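Local coordinates for protein Amuc_1100 (Akkermansia muciniphila, PDB 6LAD) that is an outer-membrane protein of unsettled role, probably linked to type II secretion and to toll-like receptor 2, at residues A[129-134]-A[195-200]; A[176-181]-A[268-273]. All coordinates share one frame; numbering follows the deposited sequence.

Contact 1 (A[129-134]-A[195-200]); sequences NSLVNK and TGMQDY
Ser130 is the polar anchor of this contact: its OG donates a hydrogen bond to Asp199 OD2 at 2.8 Å, reaching the carboxylate from the syn side and only slightly out of its plane. The hydroxyl is swung opposite its own backbone N (chi1 176°), which directs it from the helix surface at the passing loop. The other oxygen of the same carboxylate, Asp199 OD1, turns back to accept a weak bond from Tyr200 N, so the two oxygens serve helix and loop separately. The methyl of Met197 adds an apolar neighbour to the hydroxyl, CE lying 3.5 Å from Ser130 OG. Against the CB of the serine comes the Tyr200 ring, obliquely, with CD2 at 4.0 Å; the ring also packs on Lys126 and Ala127 one turn earlier.

Here helix 118-136 meets the loop that leads from helix 184-195 into strand 201-211, in a two-layer alpha/beta fold where both helices cover one face of the sheet. Ser63 grips the loop as well, its OG hydrogen-bonded to Asp199 O.

Leu131 is buried and meets the thioether of Met197, the two side chains crossing at about a right angle with Leu131 CD1 3.9 Å from Met197 SD. A bend at the last torsion of the methionine (chi3 71°) brings CE up to the helix beside Ser130 OG, 4.1 Å from Leu131 CA. Phe202 of the following strand touches both residues. One turn on, Lys134 donates its backbone N to Ser130 O in a regular helical bond, and its CB points toward the loop. Lys134 NZ stays 6.1 Å from Asp199 OD2, too far for a salt bridge, though its charge may still favour the ionised carboxylate.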
ATOM      1  N   ASN A 129       1.099  -4.856   2.618  1.00 29.46           N
ATOM      2  CA  ASN A 129       1.458  -6.037   3.391  1.00 29.95           C
ATOM      3  C   ASN A 129       1.580  -5.676   4.863  1.00 30.85           C
ATOM      4  O   ASN A 129       1.016  -6.351   5.735  1.00 30.76           O
ATOM      5  CB  ASN A 129       2.774  -6.613   2.849  1.00 32.12           C
ATOM      6  CG  ASN A 129       3.238  -7.857   3.595  1.00 29.94           C
ATOM      7  OD1 ASN A 129       2.484  -8.818   3.760  1.00 29.91           O
ATOM      8  ND2 ASN A 129       4.476  -7.824   4.078  1.00 25.44           N
ATOM      9  N   SER A 130       2.289  -4.576   5.145  1.00 30.58           N
ATOM     10  CA  SER A 130       2.394  -4.060   6.507  1.00 31.77           C
ATOM     11  C   SER A 130       1.021  -3.766   7.107  1.00 33.61           C
ATOM     12  O   SER A 130       0.742  -4.125   8.262  1.00 32.93           O
ATOM     13  CB  SER A 130       3.248  -2.802   6.508  1.00 30.16           C
ATOM     14  OG  SER A 130       3.280  -2.238   7.795  1.00 36.00           O
ATOM     15  N   LEU A 131       0.152  -3.108   6.334  1.00 29.29           N
ATOM     16  CA  LEU A 131      -1.162  -2.725   6.848  1.00 33.73           C
ATOM     17  C   LEU A 131      -2.009  -3.950   7.187  1.00 37.64           C
ATOM     18  O   LEU A 131      -2.600  -4.034   8.273  1.00 32.94           O
ATOM     19  CB  LEU A 131      -1.882  -1.852   5.826  1.00 37.57           C
ATOM     20  CG  LEU A 131      -3.382  -1.663   6.063  1.00 34.87           C
ATOM     21  CD1 LEU A 131      -3.654  -0.871   7.309  1.00 33.99           C
ATOM     22  CD2 LEU A 131      -3.999  -1.021   4.860  1.00 36.22           C
ATOM     23  N   VAL A 132      -2.064  -4.921   6.269  1.00 36.46           N
ATOM     24  CA  VAL A 132      -2.901  -6.093   6.494  1.00 35.15           C
ATOM     25  C   VAL A 132      -2.353  -6.920   7.649  1.00 35.07           C
ATOM     26  O   VAL A 132      -3.121  -7.472   8.439  1.00 37.43           O
ATOM     27  CB  VAL A 132      -3.056  -6.925   5.207  1.00 34.81           C
ATOM     28  CG1 VAL A 132      -3.759  -8.229   5.509  1.00 32.81           C
ATOM     29  CG2 VAL A 132      -3.859  -6.150   4.165  1.00 30.52           C
ATOM     30  N   ASN A 133      -1.028  -6.996   7.804  1.00 34.80           N
ATOM     31  CA  ASN A 133      -0.529  -7.738   8.959  1.00 37.79           C
ATOM     32  C   ASN A 133      -0.885  -7.037  10.281  1.00 40.54           C
ATOM     33  O   ASN A 133      -1.301  -7.702  11.254  1.00 41.27           O
ATOM     34  CB  ASN A 133       0.979  -7.971   8.814  1.00 31.96           C
ATOM     35  CG  ASN A 133       1.291  -9.183   7.900  1.00 38.30           C
ATOM     36  OD1 ASN A 133       0.743 -10.264   8.089  1.00 42.78           O
ATOM     37  ND2 ASN A 133       2.163  -8.997   6.922  1.00 34.90           N
ATOM     38  N   LYS A 134      -0.823  -5.694  10.315  1.00 36.95           N
ATOM     39  CA  LYS A 134      -1.262  -4.998  11.520  1.00 38.39           C
ATOM     40  C   LYS A 134      -2.733  -5.287  11.802  1.00 41.30           C
ATOM     41  O   LYS A 134      -3.121  -5.512  12.956  1.00 38.14           O
ATOM     42  CB  LYS A 134      -1.043  -3.492  11.397  1.00 36.82           C
ATOM     43  CG  LYS A 134       0.387  -3.093  11.258  1.00 38.59           C
ATOM     44  CD  LYS A 134       0.994  -2.818  12.598  1.00 47.22           C
ATOM     45  CE  LYS A 134       2.485  -2.561  12.471  1.00 48.52           C
ATOM     46  NZ  LYS A 134       3.089  -2.314  13.814  1.00 50.41           N
ATOM     47  N   THR A 195      -4.283   3.899  12.390  1.00 47.65           N
ATOM     48  CA  THR A 195      -3.865   5.238  12.801  1.00 42.76           C
ATOM     49  C   THR A 195      -2.470   5.229  13.412  1.00 44.21           C
ATOM     50  O   THR A 195      -1.695   6.168  13.208  1.00 49.61           O
ATOM     51  CB  THR A 195      -4.875   5.834  13.777  1.00 46.94           C
ATOM     52  OG1 THR A 195      -6.126   6.036  13.105  1.00 52.79           O
ATOM     53  CG2 THR A 195      -4.376   7.172  14.303  1.00 47.90           C
ATOM     54  N   GLY A 196      -2.120   4.181  14.154  1.00 43.08           N
ATOM     55  CA  GLY A 196      -0.821   4.209  14.800  1.00 39.74           C
ATOM     56  C   GLY A 196       0.380   3.858  13.948  1.00 38.94           C
ATOM     57  O   GLY A 196       1.502   3.866  14.454  1.00 44.82           O
ATOM     58  N   MET A 197       0.201   3.561  12.669  1.00 41.73           N
ATOM     59  CA  MET A 197       1.316   3.097  11.850  1.00 38.19           C
ATOM     60  C   MET A 197       2.367   4.188  11.691  1.00 41.67           C
ATOM     61  O   MET A 197       2.044   5.351  11.439  1.00 47.38           O
ATOM     62  CB  MET A 197       0.817   2.639  10.483  1.00 34.91           C
ATOM     63  CG  MET A 197       0.072   1.345  10.523  1.00 34.49           C
ATOM     64  SD  MET A 197      -0.535   0.889   8.916  1.00 37.33           S
ATOM     65  CE  MET A 197       1.016   0.467   8.120  1.00 32.61           C
ATOM     66  N   GLN A 198       3.622   3.821  11.873  1.00 39.51           N
ATOM     67  CA  GLN A 198       4.722   4.759  11.736  1.00 44.83           C
ATOM     68  C   GLN A 198       5.535   4.552  10.464  1.00 43.64           C
ATOM     69  O   GLN A 198       6.385   5.394  10.157  1.00 45.99           O
ATOM     70  CB  GLN A 198       5.652   4.682  12.962  1.00 54.93           C
ATOM     71  CG  GLN A 198       5.220   5.539  14.174  1.00 55.74           C
ATOM     72  CD  GLN A 198       5.458   7.045  13.962  1.00 61.26           C
ATOM     73  OE1 GLN A 198       4.645   7.734  13.340  1.00 62.10           O
ATOM     74  NE2 GLN A 198       6.587   7.551  14.471  1.00 56.47           N
ATOM     75  N   ASP A 199       5.353   3.436   9.752  1.00 39.12           N
ATOM     76  CA  ASP A 199       6.167   3.148   8.575  1.00 35.74           C
ATOM     77  C   ASP A 199       5.519   3.576   7.260  1.00 36.75           C
ATOM     78  O   ASP A 199       6.221   4.017   6.349  1.00 36.27           O
ATOM     79  CB  ASP A 199       6.494   1.652   8.518  1.00 34.52           C
ATOM     80  CG  ASP A 199       5.253   0.774   8.623  1.00 40.42           C
ATOM     81  OD1 ASP A 199       4.138   1.322   8.820  1.00 39.22           O
ATOM     82  OD2 ASP A 199       5.391  -0.471   8.497  1.00 37.05           O
ATOM     83  N   TYR A 200       4.198   3.467   7.134  1.00 36.29           N
ATOM     84  CA  TYR A 200       3.475   3.864   5.930  1.00 34.47           C
ATOM     85  C   TYR A 200       2.261   4.692   6.310  1.00 35.19           C
ATOM     86  O   TYR A 200       1.585   4.394   7.297  1.00 35.17           O
ATOM     87  CB  TYR A 200       3.009   2.648   5.132  1.00 35.15           C
ATOM     88  CG  TYR A 200       4.136   1.806   4.616  1.00 35.95           C
ATOM     89  CD1 TYR A 200       4.721   2.093   3.382  1.00 35.54           C
ATOM     90  CD2 TYR A 200       4.652   0.757   5.367  1.00 31.95           C
ATOM     91  CE1 TYR A 200       5.766   1.332   2.894  1.00 37.71           C
ATOM     92  CE2 TYR A 200       5.711  -0.008   4.886  1.00 34.32           C
ATOM     93  CZ  TYR A 200       6.259   0.286   3.646  1.00 36.54           C
ATOM     94  OH  TYR A 200       7.315  -0.449   3.147  1.00 41.29           O
TER

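Contact 2 (A[176-181]-A[268-273])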
ATOM      1  N   LEU A 176      -7.069   2.452  -2.092  1.00 36.46           N
ATOM      2  CA  LEU A 176      -7.465   1.060  -1.963  1.00 39.59           C
ATOM      3  C   LEU A 176      -8.669   0.989  -1.046  1.00 39.02           C
ATOM      4  O   LEU A 176      -9.016   1.951  -0.357  1.00 40.22           O
ATOM      5  CB  LEU A 176      -6.341   0.157  -1.449  1.00 40.89           C
ATOM      6  CG  LEU A 176      -6.192   0.134   0.060  1.00 38.97           C
ATOM      7  CD1 LEU A 176      -5.539  -1.146   0.526  1.00 39.75           C
ATOM      8  CD2 LEU A 176      -5.312   1.298   0.373  1.00 39.63           C
ATOM      9  N   GLU A 177      -9.318  -0.165  -1.079  1.00 38.98           N
ATOM     10  CA  GLU A 177     -10.495  -0.422  -0.280  1.00 42.01           C
ATOM     11  C   GLU A 177     -10.330  -1.808   0.310  1.00 39.44           C
ATOM     12  O   GLU A 177     -10.050  -2.758  -0.423  1.00 41.34           O
ATOM     13  CB  GLU A 177     -11.740  -0.334  -1.167  1.00 47.63           C
ATOM     14  CG  GLU A 177     -11.950   1.060  -1.730  1.00 49.17           C
ATOM     15  CD  GLU A 177     -13.010   1.115  -2.802  1.00 64.66           C
ATOM     16  OE1 GLU A 177     -13.731   0.106  -2.984  1.00 72.20           O
ATOM     17  OE2 GLU A 177     -13.082   2.149  -3.507  1.00 73.60           O
ATOM     18  N   ILE A 178     -10.483  -1.923   1.622  1.00 42.01           N
ATOM     19  CA  ILE A 178     -10.389  -3.220   2.282  1.00 43.95           C
ATOM     20  C   ILE A 178     -11.735  -3.511   2.926  1.00 46.53           C
ATOM     21  O   ILE A 178     -12.510  -2.603   3.243  1.00 45.21           O
ATOM     22  CB  ILE A 178      -9.266  -3.317   3.346  1.00 43.97           C
ATOM     23  CG1 ILE A 178      -9.548  -2.386   4.510  1.00 42.92           C
ATOM     24  CG2 ILE A 178      -7.891  -2.989   2.766  1.00 42.05           C
ATOM     25  CD1 ILE A 178      -8.320  -2.160   5.348  1.00 50.72           C
ATOM     26  N   ALA A 179     -12.020  -4.794   3.093  1.00 42.89           N
ATOM     27  CA  ALA A 179     -13.242  -5.220   3.744  1.00 44.22           C
ATOM     28  C   ALA A 179     -12.910  -6.382   4.658  1.00 46.22           C
ATOM     29  O   ALA A 179     -12.121  -7.259   4.296  1.00 43.05           O
ATOM     30  CB  ALA A 179     -14.315  -5.628   2.738  1.00 48.06           C
ATOM     31  N   PHE A 180     -13.483  -6.364   5.852  1.00 41.87           N
ATOM     32  CA  PHE A 180     -13.232  -7.433   6.794  1.00 42.41           C
ATOM     33  C   PHE A 180     -14.453  -7.574   7.686  1.00 50.51           C
ATOM     34  O   PHE A 180     -15.418  -6.815   7.583  1.00 50.04           O
ATOM     35  CB  PHE A 180     -11.945  -7.179   7.592  1.00 43.20           C
ATOM     36  CG  PHE A 180     -11.891  -5.827   8.257  1.00 43.29           C
ATOM     37  CD1 PHE A 180     -12.423  -5.643   9.520  1.00 41.81           C
ATOM     38  CD2 PHE A 180     -11.317  -4.747   7.611  1.00 39.02           C
ATOM     39  CE1 PHE A 180     -12.376  -4.418  10.120  1.00 43.38           C
ATOM     40  CE2 PHE A 180     -11.268  -3.522   8.197  1.00 34.88           C
ATOM     41  CZ  PHE A 180     -11.798  -3.350   9.456  1.00 45.78           C
ATOM     42  N   GLN A 181     -14.397  -8.551   8.575  1.00 51.37           N
ATOM     43  CA  GLN A 181     -15.508  -8.885   9.437  1.00 48.94           C
ATOM     44  C   GLN A 181     -14.965  -9.187  10.820  1.00 56.80           C
ATOM     45  O   GLN A 181     -13.950  -9.891  10.953  1.00 54.76           O
ATOM     46  CB  GLN A 181     -16.277 -10.089   8.905  1.00 54.42           C
ATOM     47  CG  GLN A 181     -17.385 -10.533   9.838  1.00 65.46           C
ATOM     48  CD  GLN A 181     -18.201 -11.681   9.292  1.00 71.33           C
ATOM     49  OE1 GLN A 181     -18.768 -11.598   8.198  1.00 75.36           O
ATOM     50  NE2 GLN A 181     -18.260 -12.770  10.054  1.00 65.77           N
ATOM     51  N   VAL A 268     -17.251  -4.649   7.880  1.00 56.54           N
ATOM     52  CA  VAL A 268     -16.659  -3.323   7.764  1.00 53.27           C
ATOM     53  C   VAL A 268     -16.033  -3.175   6.387  1.00 50.37           C
ATOM     54  O   VAL A 268     -15.336  -4.079   5.901  1.00 48.35           O
ATOM     55  CB  VAL A 268     -15.601  -3.091   8.859  1.00 46.85           C
ATOM     56  CG1 VAL A 268     -15.075  -1.677   8.783  1.00 47.96           C
ATOM     57  CG2 VAL A 268     -16.171  -3.388  10.233  1.00 49.15           C
ATOM     58  N   GLN A 269     -16.264  -2.023   5.768  1.00 49.60           N
ATOM     59  CA  GLN A 269     -15.580  -1.662   4.536  1.00 51.85           C
ATOM     60  C   GLN A 269     -14.912  -0.314   4.742  1.00 48.95           C
ATOM     61  O   GLN A 269     -15.567   0.647   5.157  1.00 48.66           O
ATOM     62  CB  GLN A 269     -16.555  -1.625   3.365  1.00 55.98           C
ATOM     63  CG  GLN A 269     -15.905  -1.515   2.007  1.00 58.84           C
ATOM     64  CD  GLN A 269     -16.877  -1.900   0.895  1.00 75.63           C
ATOM     65  OE1 GLN A 269     -16.480  -2.057  -0.263  1.00 77.80           O
ATOM     66  NE2 GLN A 269     -18.161  -2.066   1.250  1.00 67.78           N
ATOM     67  N   VAL A 270     -13.611  -0.252   4.477  1.00 44.06           N
ATOM     68  CA  VAL A 270     -12.800   0.931   4.725  1.00 41.50           C
ATOM     69  C   VAL A 270     -12.209   1.405   3.406  1.00 43.96           C
ATOM     70  O   VAL A 270     -11.586   0.624   2.669  1.00 44.31           O
ATOM     71  CB  VAL A 270     -11.689   0.652   5.752  1.00 42.48           C
ATOM     72  CG1 VAL A 270     -10.970   1.932   6.096  1.00 40.54           C
ATOM     73  CG2 VAL A 270     -12.268  -0.012   6.995  1.00 40.70           C
ATOM     74  N   SER A 271     -12.431   2.676   3.104  1.00 44.97           N
ATOM     75  CA  SER A 271     -11.878   3.341   1.935  1.00 44.83           C
ATOM     76  C   SER A 271     -10.690   4.185   2.377  1.00 41.67           C
ATOM     77  O   SER A 271     -10.861   5.075   3.227  1.00 45.25           O
ATOM     78  CB  SER A 271     -12.959   4.207   1.288  1.00 44.24           C
ATOM     79  OG  SER A 271     -12.451   4.945   0.199  1.00 55.86           O
ATOM     80  N   LEU A 272      -9.505   3.916   1.792  1.00 39.92           N
ATOM     81  CA  LEU A 272      -8.231   4.488   2.231  1.00 38.89           C
ATOM     82  C   LEU A 272      -7.423   5.049   1.066  1.00 37.39           C
ATOM     83  O   LEU A 272      -7.571   4.631  -0.088  1.00 40.69           O
ATOM     84  CB  LEU A 272      -7.322   3.457   2.918  1.00 38.72           C
ATOM     85  CG  LEU A 272      -7.728   2.569   4.092  1.00 40.89           C
ATOM     86  CD1 LEU A 272      -8.195   1.254   3.551  1.00 42.02           C
ATOM     87  CD2 LEU A 272      -6.557   2.331   4.985  1.00 40.52           C
ATOM     88  N   ASN A 273      -6.524   5.972   1.406  1.00 37.40           N
ATOM     89  CA  ASN A 273      -5.442   6.414   0.536  1.00 34.44           C
ATOM     90  C   ASN A 273      -4.112   6.131   1.211  1.00 38.99           C
ATOM     91  O   ASN A 273      -3.907   6.490   2.382  1.00 37.35           O
ATOM     92  CB  ASN A 273      -5.459   7.899   0.184  1.00 34.46           C
ATOM     93  CG  ASN A 273      -6.438   8.244  -0.893  1.00 40.66           C
ATOM     94  OD1 ASN A 273      -7.142   9.253  -0.800  1.00 48.48           O
ATOM     95  ND2 ASN A 273      -6.523   7.403  -1.918  1.00 38.70           N
TER
HETATM   96  O   HOH W   1     -10.166   4.409  -1.729  1.00 44.07           O
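The Phe180 ring carries Val268 on one face: Val268 CB sits 4.0 Å from the ring centroid, 25° off the normal and displaced toward the rim, a CH-pi contact. Val270 CG2 approaches the same ring obliquely, 3.8 Å from Phe180 CE2. The two strands, 171-182 and 266-277, are antiparallel neighbours inside the sheet of an alpha/beta sandwich that recalls a circularly permuted ferredoxin-like fold, and these side chains lie on its helix-covered face. Phe180 CG stands between its backbone N and carbonyl carbon (chi1 53°), a torsion that lays the ring alongside Val268 across the strand gap. With the ring cut back to an alanine here, Val268 and Val270 would probably lose the surface they pack on, and a gap is likely to open beneath Ala190 of helix 184-195.

Farther along this face, Ile178 and Val270 run side by side, and the CD1 of Ile178 meets Leu272 CD1 at 3.9 Å. Leu176 CD2 then closes the row on Leu272 CB. Helix 184-195 covers it through Met191 on Val270 and Ile194 on Leu272.

Three hydrogen-bonded pairs, Leu176 with Leu272, Ile178 with Val270 and Phe180 with Val268, supply two backbone bonds each. The straightest runs from Val270 N to Ile178 O, 2.9 Å at 174°. Between them, the non-hydrogen-bonded pairs bring alpha carbons close, and Ala179 CA sends a CA-H...O contact to Val268 O at 3.2 Å.

On the other face Glu177, Ala179, Gln269 and Ser271 line up. Gln269 extends fully and accepts a hydrogen bond at OE1 from Lys145 NZ of strand 142-147, which flanks 171-182. Beside Ser271 a water donates to Leu176 O at 3.0 Å and also hydrogen-bonds Ser271 OG, at the same distance.

From the N terminus the chain passes 129-134 in helix 118-136, then strand segment 176-181, then 195-200 after helix 184-195, and finally 268-273. Contact 1 closes when the loop at 195-200 returns to the helix, 60 residues intervening; contact 2 closes later, when 268-273 pairs with 176-181 across 86 residues, many of them in the unmodelled stretch 214-262. The segments alternate, so the two loops cross. Contact 1 joins the loop leading into outer strand 201-211 to helix 118-136, while contact 2 zips the middle of the sheet. Their centres lie 14 Å apart, and Leu131 CD2 packs on Leu272 CD2 at 4.2 Å, joining helix layer and sheet.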